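Local atomic coordinates of lectin-related NK cell receptor LY49L1 (Mus musculus, PDB entry 3G8K), a protein that probably recognises MHC class I molecules as a Ly49-family natural killer cell receptor, of which this chain is the C-type lectin-like domain. Residues Arg25-Cys31 with Cys113-Cys119; Asn94-Cys100 with Asn110-Asp114; Tyr10-Tyr14 with Phe53-Val58; Ile16-Tyr20 with Leu43-Asn47. The protein carries 1 engineered substitution. The contacts are given in a common frame with arbitrary orientation. Residues are numbered along the deposited sequence.

Interaction 1 of 4, residues Arg25-Cys31 with Cys113-Cys119; sequences RKTWSGC and CDKSFIC
R25, S116 and C119 lose the most surface to the other segment. R25-T27 is extended and leads into the first turn of a helix at W28-C31. C113-I118 runs antiparallel to R25-W28 and passes into strand 118-124 at its end; the helix then turns C31 back to C119. A single antiparallel bridge sets the register. K26 and F117 form a hydrogen-bonded pair, with K26 N to F117 O and F117 N to K26 O both 3.0 Å. S116 lies beside this bridge, its CA 3.3 Å from K26 O in a CA-H...O contact. Its CB is 3.9 Å from R25 CB. R25 (chi1 m) lays its CG 3.6 Å from I118 CD1. C119 points toward the helix and closes a disulfide with C31, SG to SG 2.0 Å, chi3 -74°. C31 has chi1 -88°, while chi1 of C119 lies between wells at -28°. T27 (chi1 p) is the N-cap: its OG1 accepts from G30 N at 3.0 Å. W28 N donates to C113 O at 3.0 Å. A water joins S29 N (3.0 Å) to the same C113 O (2.7 Å). A disulfide from the first helix to the last strand is a hallmark of the C-type lectin-like fold. Around the contact, W64 of strand 62-70 packs edge-to-face on both W28 and F117, W28 NE1 bonds to I65 O, and L42 of strand 41-42 touches W28 and C31.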
loop_
_atom_site.group_PDB
_atom_site.type_symbol
_atom_site.label_atom_id
_atom_site.label_comp_id
_atom_site.label_asym_id
_atom_site.label_seq_id
_atom_site.Cartn_x
_atom_site.Cartn_y
_atom_site.Cartn_z
ATOM N N ARG A 25 18.592 1.575 -4.171
ATOM C CA ARG A 25 18.915 0.193 -3.976
ATOM C C ARG A 25 20.191 0.088 -3.177
ATOM O O ARG A 25 21.142 0.825 -3.451
ATOM C CB ARG A 25 19.112 -0.400 -5.356
ATOM C CG ARG A 25 17.791 -0.377 -6.030
ATOM C CD ARG A 25 17.658 -1.543 -6.941
ATOM N NE ARG A 25 17.921 -1.184 -8.334
ATOM C CZ ARG A 25 19.107 -1.235 -8.936
ATOM N NH1 ARG A 25 20.219 -1.599 -8.305
ATOM N NH2 ARG A 25 19.169 -0.922 -10.201
ATOM N N LYS A 26 20.245 -0.862 -2.236
ATOM C CA LYS A 26 21.429 -0.994 -1.381
ATOM C C LYS A 26 21.709 -2.437 -1.090
ATOM O O LYS A 26 20.797 -3.306 -1.196
ATOM C CB LYS A 26 21.305 -0.210 -0.024
ATOM C CG LYS A 26 21.307 1.330 -0.172
ATOM C CD LYS A 26 20.808 2.135 1.046
ATOM C CE LYS A 26 20.484 3.547 0.556
ATOM N NZ LYS A 26 21.660 4.448 0.634
ATOM N N THR A 27 22.940 -2.670 -0.650
ATOM C CA THR A 27 23.431 -3.957 -0.236
ATOM C C THR A 27 22.624 -4.336 0.977
ATOM O O THR A 27 22.065 -3.466 1.595
ATOM C CB THR A 27 24.921 -3.819 0.188
ATOM O OG1 THR A 27 25.055 -2.833 1.253
ATOM C CG2 THR A 27 25.820 -3.457 -1.055
ATOM N N TRP A 28 22.605 -5.605 1.378
ATOM C CA TRP A 28 21.788 -5.971 2.541
ATOM C C TRP A 28 22.208 -5.161 3.752
ATOM O O TRP A 28 21.372 -4.727 4.534
ATOM C CB TRP A 28 21.932 -7.454 2.843
ATOM C CG TRP A 28 21.018 -7.987 3.928
ATOM C CD1 TRP A 28 19.782 -8.577 3.755
ATOM C CD2 TRP A 28 21.280 -8.022 5.344
ATOM N NE1 TRP A 28 19.282 -8.987 4.964
ATOM C CE2 TRP A 28 20.170 -8.652 5.957
ATOM C CE3 TRP A 28 22.351 -7.582 6.165
ATOM C CZ2 TRP A 28 20.092 -8.821 7.340
ATOM C CZ3 TRP A 28 22.270 -7.769 7.523
ATOM C CH2 TRP A 28 21.165 -8.376 8.107
ATOM N N SER A 29 23.518 -4.965 3.914
ATOM C CA SER A 29 24.058 -4.339 5.130
ATOM C C SER A 29 23.715 -2.865 5.115
ATOM O O SER A 29 23.478 -2.273 6.121
ATOM C CB SER A 29 25.596 -4.532 5.181
ATOM O OG SER A 29 25.922 -5.518 6.153
ATOM N N GLY A 30 23.828 -2.259 3.957
ATOM C CA GLY A 30 23.534 -0.889 3.838
ATOM C C GLY A 30 22.100 -0.504 4.053
ATOM O O GLY A 30 21.838 0.649 4.372
ATOM N N CYS A 31 21.187 -1.465 3.824
ATOM C CA CYS A 31 19.764 -1.361 4.014
ATOM C C CYS A 31 19.486 -1.524 5.489
ATOM O O CYS A 31 18.588 -0.901 6.051
ATOM C CB CYS A 31 19.016 -2.515 3.263
ATOM S SG CYS A 31 18.588 -2.211 1.576
ATOM N N CYS A 113 24.499 -11.168 -0.496
ATOM C CA CYS A 113 24.326 -10.003 0.388
ATOM C C CYS A 113 24.855 -8.697 -0.180
ATOM O O CYS A 113 24.556 -7.631 0.336
ATOM C CB CYS A 113 24.974 -10.224 1.725
ATOM S SG CYS A 113 24.339 -11.686 2.607
ATOM N N ASP A 114 25.622 -8.784 -1.255
ATOM C CA ASP A 114 26.318 -7.599 -1.861
ATOM C C ASP A 114 25.536 -7.025 -2.999
ATOM O O ASP A 114 25.879 -5.920 -3.512
ATOM C CB ASP A 114 27.623 -8.079 -2.476
ATOM C CG ASP A 114 28.437 -6.933 -3.066
ATOM O OD1 ASP A 114 28.875 -6.100 -2.208
ATOM O OD2 ASP A 114 28.581 -6.840 -4.354
ATOM N N LYS A 115 24.538 -7.765 -3.497
ATOM C CA LYS A 115 23.708 -7.175 -4.497
ATOM C C LYS A 115 22.868 -6.072 -3.828
ATOM O O LYS A 115 22.539 -6.160 -2.656
ATOM C CB LYS A 115 22.790 -8.210 -5.203
ATOM C CG LYS A 115 23.494 -8.996 -6.255
ATOM C CD LYS A 115 22.689 -9.924 -7.058
ATOM C CE LYS A 115 21.727 -9.327 -7.999
ATOM N NZ LYS A 115 22.357 -8.378 -8.975
ATOM N N SER A 116 22.465 -5.095 -4.630
ATOM C CA SER A 116 21.686 -3.901 -4.294
ATOM C C SER A 116 20.216 -4.160 -4.695
ATOM O O SER A 116 19.898 -4.324 -5.904
ATOM C CB SER A 116 22.274 -2.695 -5.094
ATOM O OG SER A 116 23.532 -2.286 -4.554
ATOM N N PHE A 117 19.338 -4.284 -3.665
ATOM C CA PHE A 117 17.857 -4.375 -3.779
ATOM C C PHE A 117 17.155 -3.233 -2.968
ATOM O O PHE A 117 17.786 -2.567 -2.143
ATOM C CB PHE A 117 17.360 -5.810 -3.352
ATOM C CG PHE A 117 17.897 -6.905 -4.271
ATOM C CD1 PHE A 117 18.895 -7.757 -3.862
ATOM C CD2 PHE A 117 17.430 -7.020 -5.563
ATOM C CE1 PHE A 117 19.400 -8.749 -4.705
ATOM C CE2 PHE A 117 17.954 -7.985 -6.422
ATOM C CZ PHE A 117 18.921 -8.861 -5.966
ATOM N N ILE A 118 15.882 -2.975 -3.269
ATOM C CA ILE A 118 15.064 -2.029 -2.486
ATOM C C ILE A 118 15.037 -2.495 -1.027
ATOM O O ILE A 118 14.782 -3.634 -0.781
ATOM C CB ILE A 118 13.649 -1.854 -3.049
ATOM C CG1 ILE A 118 13.666 -1.294 -4.507
ATOM C CG2 ILE A 118 12.786 -0.848 -2.168
ATOM C CD1 ILE A 118 14.453 0.011 -4.613
ATOM N N CYS A 119 15.299 -1.599 -0.085
ATOM C CA CYS A 119 15.058 -1.882 1.362
ATOM C C CYS A 119 13.594 -1.720 1.742
ATOM O O CYS A 119 12.958 -0.702 1.470
ATOM C CB CYS A 119 15.949 -1.005 2.298
ATOM S SG CYS A 119 17.551 -0.479 1.603
HETATM O O HOH W 1 25.631 -6.630 2.601
#

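Interaction 2 of 4, residues Asn94-Cys100 with Asn110-Asp114; sequences NIRDGGC and NDNCD
N110 and D111 end a strand that pairs antiparallel with the strand starting at C100. The residues before C100 form an irregular loop, in which N94 makes an Asx turn, OD1 accepting from R96 N at 3.2 Å. N110 comes first and is the most buried residue here. With chi1 p, its side chain reaches into this loop. ND2 donates to G98 O at 2.8 Å and, weakly, to N94 O at 2.7 Å. A water links N110 OD1 (2.7 Å) to N94 N (3.0 Å). D111 forms a hydrogen-bonded pair with C100, CA to CA 5.6 Å. D111 N to C100 O is 2.9 Å, and the return bond from C100 N to D111 O is weak at 3.3 Å. G98 CA sits 3.4 Å from D111 C. A CB on G98 would clash with D111 C and N112 N. Separately, phi 142°, psi 137° would jam it against D97 O. After D111 the chain leaves the strand; N112 N donates to D111 OD1 at 2.6 Å. N112 OD1 then accepts from D114 N at 2.9 Å, a second Asx turn. Between these two residues, C113 (chi1 m) joins C100 (chi1 m) in a disulfide, SG to SG 2.1 Å, chi3 102°. A water bridges C113 N (3.2 Å) and G99 N (2.9 Å). A disulfide tying the open end of this hairpin to the loop after it is a conserved feature of C-type lectin-like domains.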
loop_
_atom_site.group_PDB
_atom_site.type_symbol
_atom_site.label_atom_id
_atom_site.label_comp_id
_atom_site.label_asym_id
_atom_site.label_seq_id
_atom_site.Cartn_x
_atom_site.Cartn_y
_atom_site.Cartn_z
ATOM N N ASN A 94 20.051 -22.618 -0.620
ATOM C CA ASN A 94 21.453 -22.963 -0.720
ATOM C C ASN A 94 22.301 -21.769 -0.325
ATOM O O ASN A 94 22.269 -20.790 -1.019
ATOM C CB ASN A 94 21.764 -23.408 -2.154
ATOM C CG ASN A 94 23.109 -24.102 -2.257
ATOM O OD1 ASN A 94 23.962 -23.989 -1.358
ATOM N ND2 ASN A 94 23.295 -24.861 -3.324
ATOM N N ILE A 95 23.042 -21.812 0.789
ATOM C CA ILE A 95 23.841 -20.622 1.229
ATOM C C ILE A 95 25.037 -20.278 0.323
ATOM O O ILE A 95 25.624 -19.191 0.445
ATOM C CB ILE A 95 24.299 -20.690 2.746
ATOM C CG1 ILE A 95 25.276 -21.833 2.999
ATOM C CG2 ILE A 95 23.071 -20.631 3.699
ATOM C CD1 ILE A 95 26.156 -21.662 4.229
ATOM N N ARG A 96 25.370 -21.208 -0.591
ATOM C CA ARG A 96 26.406 -21.067 -1.619
ATOM C C ARG A 96 25.994 -20.030 -2.643
ATOM O O ARG A 96 26.845 -19.331 -3.176
ATOM C CB ARG A 96 26.604 -22.387 -2.354
ATOM C CG ARG A 96 27.599 -23.334 -1.732
ATOM C CD ARG A 96 27.446 -24.715 -2.380
ATOM N NE ARG A 96 28.331 -25.721 -1.781
ATOM C CZ ARG A 96 28.015 -27.006 -1.577
ATOM N NH1 ARG A 96 26.804 -27.498 -1.892
ATOM N NH2 ARG A 96 28.920 -27.800 -1.015
ATOM N N ASP A 97 24.688 -20.007 -2.938
ATOM C CA ASP A 97 23.995 -19.019 -3.761
ATOM C C ASP A 97 23.487 -17.752 -3.032
ATOM O O ASP A 97 22.796 -16.926 -3.654
ATOM C CB ASP A 97 22.819 -19.646 -4.472
ATOM C CG ASP A 97 23.145 -21.011 -5.081
ATOM O OD1 ASP A 97 24.338 -21.286 -5.424
ATOM O OD2 ASP A 97 22.173 -21.809 -5.171
ATOM N N GLY A 98 23.822 -17.580 -1.757
ATOM C CA GLY A 98 23.437 -16.353 -1.030
ATOM C C GLY A 98 23.024 -16.494 0.418
ATOM O O GLY A 98 22.181 -17.351 0.777
ATOM N N GLY A 99 23.513 -15.586 1.259
ATOM C CA GLY A 99 23.214 -15.720 2.703
ATOM C C GLY A 99 22.230 -14.732 3.280
ATOM O O GLY A 99 22.066 -14.715 4.489
ATOM N N CYS A 100 21.567 -13.920 2.430
ATOM C CA CYS A 100 20.595 -12.886 2.890
ATOM C C CYS A 100 19.266 -13.103 2.176
ATOM O O CYS A 100 19.266 -13.508 0.999
ATOM C CB CYS A 100 21.154 -11.479 2.568
ATOM S SG CYS A 100 22.660 -10.930 3.538
ATOM N N ASN A 110 16.948 -16.538 -1.320
ATOM C CA ASN A 110 18.185 -16.087 -0.776
ATOM C C ASN A 110 19.037 -15.527 -1.905
ATOM O O ASN A 110 18.867 -15.914 -3.061
ATOM C CB ASN A 110 18.930 -17.210 -0.100
ATOM C CG ASN A 110 19.299 -18.348 -1.057
ATOM O OD1 ASN A 110 18.514 -18.802 -1.900
ATOM N ND2 ASN A 110 20.490 -18.820 -0.890
ATOM N N ASP A 111 19.973 -14.675 -1.557
ATOM C CA ASP A 111 20.775 -14.039 -2.584
ATOM C C ASP A 111 22.040 -13.410 -1.998
ATOM O O ASP A 111 22.137 -13.222 -0.790
ATOM C CB ASP A 111 19.955 -13.041 -3.414
ATOM C CG ASP A 111 20.468 -12.946 -4.859
ATOM O OD1 ASP A 111 21.689 -13.204 -5.077
ATOM O OD2 ASP A 111 19.689 -12.707 -5.799
ATOM N N ASN A 112 23.001 -13.070 -2.888
ATOM C CA ASN A 112 24.222 -12.428 -2.537
ATOM C C ASN A 112 23.968 -11.198 -1.708
ATOM O O ASN A 112 23.414 -10.223 -2.220
ATOM C CB ASN A 112 24.892 -11.983 -3.839
ATOM C CG ASN A 112 26.362 -11.649 -3.680
ATOM O OD1 ASN A 112 26.796 -11.062 -2.695
ATOM N ND2 ASN A 112 27.133 -12.053 -4.639
ATOM N N CYS A 113 24.499 -11.168 -0.496
ATOM C CA CYS A 113 24.326 -10.003 0.388
ATOM C C CYS A 113 24.855 -8.697 -0.180
ATOM O O CYS A 113 24.556 -7.631 0.336
ATOM C CB CYS A 113 24.974 -10.224 1.725
ATOM S SG CYS A 113 24.339 -11.686 2.607
ATOM N N ASP A 114 25.622 -8.784 -1.255
ATOM C CA ASP A 114 26.318 -7.599 -1.861
ATOM C C ASP A 114 25.536 -7.025 -2.999
ATOM O O ASP A 114 25.879 -5.920 -3.512
ATOM C CB ASP A 114 27.623 -8.079 -2.476
ATOM C CG ASP A 114 28.437 -6.933 -3.066
ATOM O OD1 ASP A 114 28.875 -6.100 -2.208
ATOM O OD2 ASP A 114 28.581 -6.840 -4.354
HETATM O O HOH W 2 19.200 -21.073 -3.095
HETATM O O HOH W 3 25.776 -13.903 0.455
#

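Interaction 3 of 4, residues Tyr10-Tyr14 with Phe53-Val58; sequences YWFCY and FLKLLV
The rings of Y14 and F53 stack, and each also receives the other's CB on its face. The offset stack has centroids 4.5 Å apart and planes at 17°. Y14 CB lies 3.7 Å from the F53 ring centroid, and F53 CB lies 3.9 Å from the Y14 ring centroid. Both are CH-pi contacts. The backbones are a strand, Y10-Y14, and the last turn of a helix, F53-L57, with V58 leaving helical geometry. Their axes approach to 10.5 Å, and their directions differ by 147°, so they run roughly antiparallel. F12 faces L57 (CA to CA 8.6 Å) and Y14 faces F53 (7.9 Å). Y14 and F53 both take chi1 t. F12 takes chi1 p and points toward the helix. L57 CB sits over its ring face, 4.3 Å from the centroid. L54 CD2 meets the ring edge at F12 CE1 (3.7 Å), and V58 CG1 meets it at F12 CZ (3.6 Å). The F12 and F53 rings are nearly perpendicular, planes at 86°, completing an aromatic cluster with Y14. Strand 10-14 pairs with strand 17-21 of its own chain and, in an antiparallel ladder, with a strand of the second subunit, whose K9 makes a cation-pi contact with Y14. No hydrogen bond joins the two segments themselves, so their contact is aromatic and aliphatic; one turn earlier in the helix, D49 OD2 adds a hydrogen bond to Y14 OH.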
loop_
_atom_site.group_PDB
_atom_site.type_symbol
_atom_site.label_atom_id
_atom_site.label_comp_id
_atom_site.label_asym_id
_atom_site.label_seq_id
_atom_site.Cartn_x
_atom_site.Cartn_y
_atom_site.Cartn_z
ATOM N N TYR A 10 5.331 7.039 -0.197
ATOM C CA TYR A 10 4.187 6.161 0.094
ATOM C C TYR A 10 4.581 5.148 1.106
ATOM O O TYR A 10 5.755 4.896 1.280
ATOM C CB TYR A 10 3.696 5.435 -1.151
ATOM C CG TYR A 10 4.776 4.818 -2.009
ATOM C CD1 TYR A 10 5.267 5.498 -3.116
ATOM C CD2 TYR A 10 5.262 3.554 -1.742
ATOM C CE1 TYR A 10 6.231 4.908 -3.926
ATOM C CE2 TYR A 10 6.220 2.952 -2.539
ATOM C CZ TYR A 10 6.712 3.643 -3.622
ATOM O OH TYR A 10 7.678 3.075 -4.415
ATOM N N TRP A 11 3.596 4.504 1.759
ATOM C CA TRP A 11 3.946 3.481 2.715
ATOM C C TRP A 11 2.695 2.699 2.971
ATOM O O TRP A 11 1.665 3.080 2.545
ATOM C CB TRP A 11 4.536 4.082 4.013
ATOM C CG TRP A 11 3.607 4.957 4.911
ATOM C CD1 TRP A 11 2.937 4.562 6.048
ATOM C CD2 TRP A 11 3.331 6.374 4.760
ATOM N NE1 TRP A 11 2.284 5.636 6.609
ATOM C CE2 TRP A 11 2.492 6.753 5.834
ATOM C CE3 TRP A 11 3.745 7.360 3.838
ATOM C CZ2 TRP A 11 2.027 8.053 5.991
ATOM C CZ3 TRP A 11 3.291 8.628 3.987
ATOM C CH2 TRP A 11 2.450 8.982 5.051
ATOM N N PHE A 12 2.781 1.565 3.628
ATOM C CA PHE A 12 1.521 0.886 3.920
ATOM C C PHE A 12 1.527 0.160 5.238
ATOM O O PHE A 12 2.576 0.068 5.850
ATOM C CB PHE A 12 0.984 0.118 2.692
ATOM C CG PHE A 12 1.877 -0.945 2.176
ATOM C CD1 PHE A 12 1.944 -2.200 2.834
ATOM C CD2 PHE A 12 2.549 -0.769 0.980
ATOM C CE1 PHE A 12 2.786 -3.266 2.332
ATOM C CE2 PHE A 12 3.359 -1.799 0.455
ATOM C CZ PHE A 12 3.488 -3.076 1.138
ATOM N N CYS A 13 0.337 -0.220 5.707
ATOM C CA CYS A 13 0.189 -0.780 7.013
ATOM C C CYS A 13 -0.706 -1.982 6.924
ATOM O O CYS A 13 -1.554 -2.078 6.049
ATOM C CB CYS A 13 -0.366 0.263 8.013
ATOM S SG CYS A 13 0.634 1.820 8.104
ATOM N N TYR A 14 -0.504 -2.893 7.849
ATOM C CA TYR A 14 -1.296 -4.096 7.895
ATOM C C TYR A 14 -1.362 -4.462 9.389
ATOM O O TYR A 14 -0.365 -4.787 9.970
ATOM C CB TYR A 14 -0.676 -5.225 7.059
ATOM C CG TYR A 14 -1.481 -6.557 7.108
ATOM C CD1 TYR A 14 -2.831 -6.602 6.712
ATOM C CD2 TYR A 14 -0.882 -7.747 7.517
ATOM C CE1 TYR A 14 -3.574 -7.764 6.719
ATOM C CE2 TYR A 14 -1.626 -8.960 7.546
ATOM C CZ TYR A 14 -2.975 -8.958 7.139
ATOM O OH TYR A 14 -3.729 -10.178 7.150
ATOM N N PHE A 53 -0.058 -11.128 2.693
ATOM C CA PHE A 53 -0.327 -9.734 2.434
ATOM C C PHE A 53 0.810 -8.980 1.709
ATOM O O PHE A 53 0.566 -8.278 0.709
ATOM C CB PHE A 53 -0.720 -9.000 3.716
ATOM C CG PHE A 53 -0.407 -7.518 3.642
ATOM C CD1 PHE A 53 -1.236 -6.659 2.880
ATOM C CD2 PHE A 53 0.734 -6.983 4.288
ATOM C CE1 PHE A 53 -0.945 -5.291 2.751
ATOM C CE2 PHE A 53 1.049 -5.625 4.149
ATOM C CZ PHE A 53 0.194 -4.758 3.393
ATOM N N LEU A 54 2.056 -9.104 2.163
ATOM C CA LEU A 54 3.095 -8.324 1.496
ATOM C C LEU A 54 3.233 -8.718 0.046
ATOM O O LEU A 54 3.433 -7.865 -0.787
ATOM C CB LEU A 54 4.444 -8.375 2.213
ATOM C CG LEU A 54 4.554 -7.507 3.464
ATOM C CD1 LEU A 54 5.552 -8.213 4.434
ATOM C CD2 LEU A 54 4.983 -6.108 3.049
ATOM N N LYS A 55 3.169 -10.012 -0.255
ATOM C CA LYS A 55 3.299 -10.493 -1.643
ATOM C C LYS A 55 2.139 -9.955 -2.513
ATOM O O LYS A 55 2.313 -9.661 -3.696
ATOM C CB LYS A 55 3.229 -12.009 -1.680
ATOM C CG LYS A 55 4.458 -12.800 -1.312
ATOM C CD LYS A 55 3.893 -14.181 -0.979
ATOM C CE LYS A 55 4.904 -15.328 -0.921
ATOM N NZ LYS A 55 4.192 -16.435 -0.106
ATOM N N LEU A 56 0.967 -9.853 -1.904
ATOM C CA LEU A 56 -0.219 -9.170 -2.461
ATOM C C LEU A 56 -0.017 -7.646 -2.737
ATOM O O LEU A 56 -0.160 -7.157 -3.888
ATOM C CB LEU A 56 -1.317 -9.401 -1.460
ATOM C CG LEU A 56 -2.757 -9.778 -1.743
ATOM C CD1 LEU A 56 -3.568 -8.463 -1.722
ATOM C CD2 LEU A 56 -2.931 -10.681 -3.038
ATOM N N LEU A 57 0.410 -6.915 -1.706
ATOM C CA LEU A 57 0.522 -5.467 -1.733
ATOM C C LEU A 57 1.779 -4.783 -2.214
ATOM O O LEU A 57 1.673 -3.639 -2.626
ATOM C CB LEU A 57 0.215 -4.911 -0.355
ATOM C CG LEU A 57 -1.076 -4.100 -0.247
ATOM C CD1 LEU A 57 -1.305 -3.165 -1.524
ATOM C CD2 LEU A 57 -2.319 -5.013 0.010
ATOM N N VAL A 58 2.972 -5.391 -2.117
ATOM C CA VAL A 58 4.215 -4.683 -2.546
ATOM C C VAL A 58 4.234 -4.458 -4.068
ATOM O O VAL A 58 3.802 -5.350 -4.782
ATOM C CB VAL A 58 5.501 -5.440 -2.111
ATOM C CG1 VAL A 58 5.697 -5.353 -0.655
ATOM C CG2 VAL A 58 5.540 -6.929 -2.600
#

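Interaction 4 of 4, residues Ile16-Tyr20 with Leu43-Asn47; sequences IKCYY and LKIDN
I16 leads into strand 17-21, while L43-N47 is an irregular, mostly extended loop before helix 48-57. Both belong to the C-type lectin-like fold. The backbones stay apart: the nearest CA pairs are Y19 with L43 at 7.8 Å and K17 with I45 at 10.1 Å. Side chains bridge the gap, chiefly through a salt-bridge network of K17, K44 and D46. K17 points toward the loop and is extended at chi1 and chi2 (both t), with chi3 off at -29°. Its NZ donates to K44 O at 2.8 Å and forms a salt bridge with D46 OD1, also 2.8 Å. D46 (chi1 m) thus uses one carboxylate oxygen on K17. The other, OD2, takes K44 NZ at 2.8 Å. The buried K17 charge has a further partner in E50 of helix 48-57, which also bonds Y19 OH and D46 N. K44 NZ also bonds to P83 O. N47 is the N-cap of that helix, its OD1 accepting from E50 N. An apolar patch lies beside the charges. L43 (chi1 t, chi2 p) points toward the strand, and its CD1 lies 4.0 Å from K17 CD. The same L43 CD1 meets the edge of the Y19 ring, 3.5 Å from Y19 CE2.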
loop_
_atom_site.group_PDB
_atom_site.type_symbol
_atom_site.label_atom_id
_atom_site.label_comp_id
_atom_site.label_asym_id
_atom_site.label_seq_id
_atom_site.Cartn_x
_atom_site.Cartn_y
_atom_site.Cartn_z
ATOM N N ILE A 16 -0.906 -4.115 12.966
ATOM C CA ILE A 16 -0.124 -3.248 13.879
ATOM C C ILE A 16 1.263 -2.803 13.348
ATOM O O ILE A 16 2.021 -2.226 14.076
ATOM C CB ILE A 16 -0.080 -3.946 15.322
ATOM C CG1 ILE A 16 -0.661 -3.093 16.463
ATOM C CG2 ILE A 16 1.220 -4.593 15.626
ATOM C CD1 ILE A 16 0.327 -2.181 17.173
ATOM N N LYS A 17 1.570 -3.023 12.073
ATOM C CA LYS A 17 2.891 -2.807 11.466
ATOM C C LYS A 17 2.768 -1.957 10.149
ATOM O O LYS A 17 1.954 -2.283 9.275
ATOM C CB LYS A 17 3.623 -4.159 11.146
ATOM C CG LYS A 17 5.149 -3.988 10.782
ATOM C CD LYS A 17 6.007 -5.276 10.706
ATOM C CE LYS A 17 5.524 -6.403 11.619
ATOM N NZ LYS A 17 6.215 -7.610 11.138
ATOM N N CYS A 18 3.576 -0.914 9.999
ATOM C CA CYS A 18 3.730 -0.232 8.683
ATOM C C CYS A 18 5.037 -0.594 7.956
ATOM O O CYS A 18 5.879 -1.211 8.563
ATOM C CB CYS A 18 3.584 1.239 8.899
ATOM S SG CYS A 18 1.921 1.582 9.625
ATOM N N TYR A 19 5.189 -0.191 6.669
ATOM C CA TYR A 19 6.209 -0.646 5.746
ATOM C C TYR A 19 6.623 0.551 4.943
ATOM O O TYR A 19 5.790 1.196 4.310
ATOM C CB TYR A 19 5.615 -1.674 4.783
ATOM C CG TYR A 19 5.024 -2.891 5.554
ATOM C CD1 TYR A 19 3.637 -2.957 5.850
ATOM C CD2 TYR A 19 5.843 -3.920 5.980
ATOM C CE1 TYR A 19 3.082 -4.082 6.601
ATOM C CE2 TYR A 19 5.280 -5.064 6.719
ATOM C CZ TYR A 19 3.931 -5.061 7.045
ATOM O OH TYR A 19 3.373 -6.175 7.669
ATOM N N TYR A 20 7.906 0.811 4.937
ATOM C CA TYR A 20 8.495 2.066 4.306
ATOM C C TYR A 20 9.582 1.590 3.335
ATOM O O TYR A 20 10.145 0.534 3.548
ATOM C CB TYR A 20 9.082 2.972 5.419
ATOM C CG TYR A 20 8.119 3.229 6.585
ATOM C CD1 TYR A 20 8.108 2.407 7.709
ATOM C CD2 TYR A 20 7.217 4.281 6.541
ATOM C CE1 TYR A 20 7.197 2.639 8.737
ATOM C CE2 TYR A 20 6.351 4.532 7.587
ATOM C CZ TYR A 20 6.318 3.682 8.643
ATOM O OH TYR A 20 5.466 3.984 9.656
ATOM N N LEU A 43 13.049 -5.247 7.395
ATOM C CA LEU A 43 11.756 -5.818 7.739
ATOM C C LEU A 43 11.832 -7.264 8.287
ATOM O O LEU A 43 12.430 -8.171 7.706
ATOM C CB LEU A 43 10.733 -5.709 6.579
ATOM C CG LEU A 43 9.430 -6.547 6.801
ATOM C CD1 LEU A 43 8.527 -5.715 7.688
ATOM C CD2 LEU A 43 8.648 -6.877 5.526
ATOM N N LYS A 44 11.186 -7.450 9.430
ATOM C CA LYS A 44 10.960 -8.807 9.947
ATOM C C LYS A 44 9.502 -9.298 9.767
ATOM O O LYS A 44 8.591 -8.593 10.148
ATOM C CB LYS A 44 11.296 -8.837 11.431
ATOM C CG LYS A 44 10.926 -10.231 12.051
ATOM C CD LYS A 44 11.338 -10.319 13.497
ATOM C CE LYS A 44 10.504 -9.369 14.364
ATOM N NZ LYS A 44 9.459 -10.231 15.071
ATOM N N ILE A 45 9.321 -10.538 9.297
ATOM C CA ILE A 45 8.077 -11.017 8.825
ATOM C C ILE A 45 7.664 -12.042 9.935
ATOM O O ILE A 45 8.417 -12.939 10.309
ATOM C CB ILE A 45 8.130 -11.655 7.389
ATOM C CG1 ILE A 45 8.715 -10.706 6.328
ATOM C CG2 ILE A 45 6.672 -12.133 6.876
ATOM C CD1 ILE A 45 8.595 -11.259 4.908
ATOM N N ASP A 46 6.479 -11.838 10.485
ATOM C CA ASP A 46 6.092 -12.494 11.728
ATOM C C ASP A 46 5.367 -13.782 11.556
ATOM O O ASP A 46 5.373 -14.604 12.487
ATOM C CB ASP A 46 5.240 -11.520 12.540
ATOM C CG ASP A 46 6.077 -10.565 13.295
ATOM O OD1 ASP A 46 5.787 -9.386 13.216
ATOM O OD2 ASP A 46 7.077 -11.010 13.930
ATOM N N ASN A 47 4.717 -13.963 10.410
ATOM C CA ASN A 47 3.878 -15.132 10.122
ATOM C C ASN A 47 3.445 -15.229 8.657
ATOM O O ASN A 47 3.712 -14.333 7.860
ATOM C CB ASN A 47 2.663 -15.173 11.075
ATOM C CG ASN A 47 1.863 -13.908 11.039
ATOM O OD1 ASN A 47 1.326 -13.565 10.013
ATOM N ND2 ASN A 47 1.759 -13.208 12.147
#

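In the fold
All four contacts reach one mixed sheet of the C-type lectin-like domain. Interactions 1 and 2 are neighbours, centres 12 Å apart. They share C113 and D114, and W28 packs on C100. Interactions 3 and 4 form the other pair, centres 9 Å apart. They are joined by the C13-C18 disulfide between adjacent strands 10-14 and 17-21. Along the chain, interaction 4 is nested inside the loop closed by 3. Interaction 1 crosses both; interaction 2 opens after 3 and 4 have closed and ends on the same stretch as 1. Interactions 2 and 3 are farthest apart, at 25 Å between centres. The 10-14 end carries the subunit interface; no second-subunit residue touches interactions 1, 2 or 4.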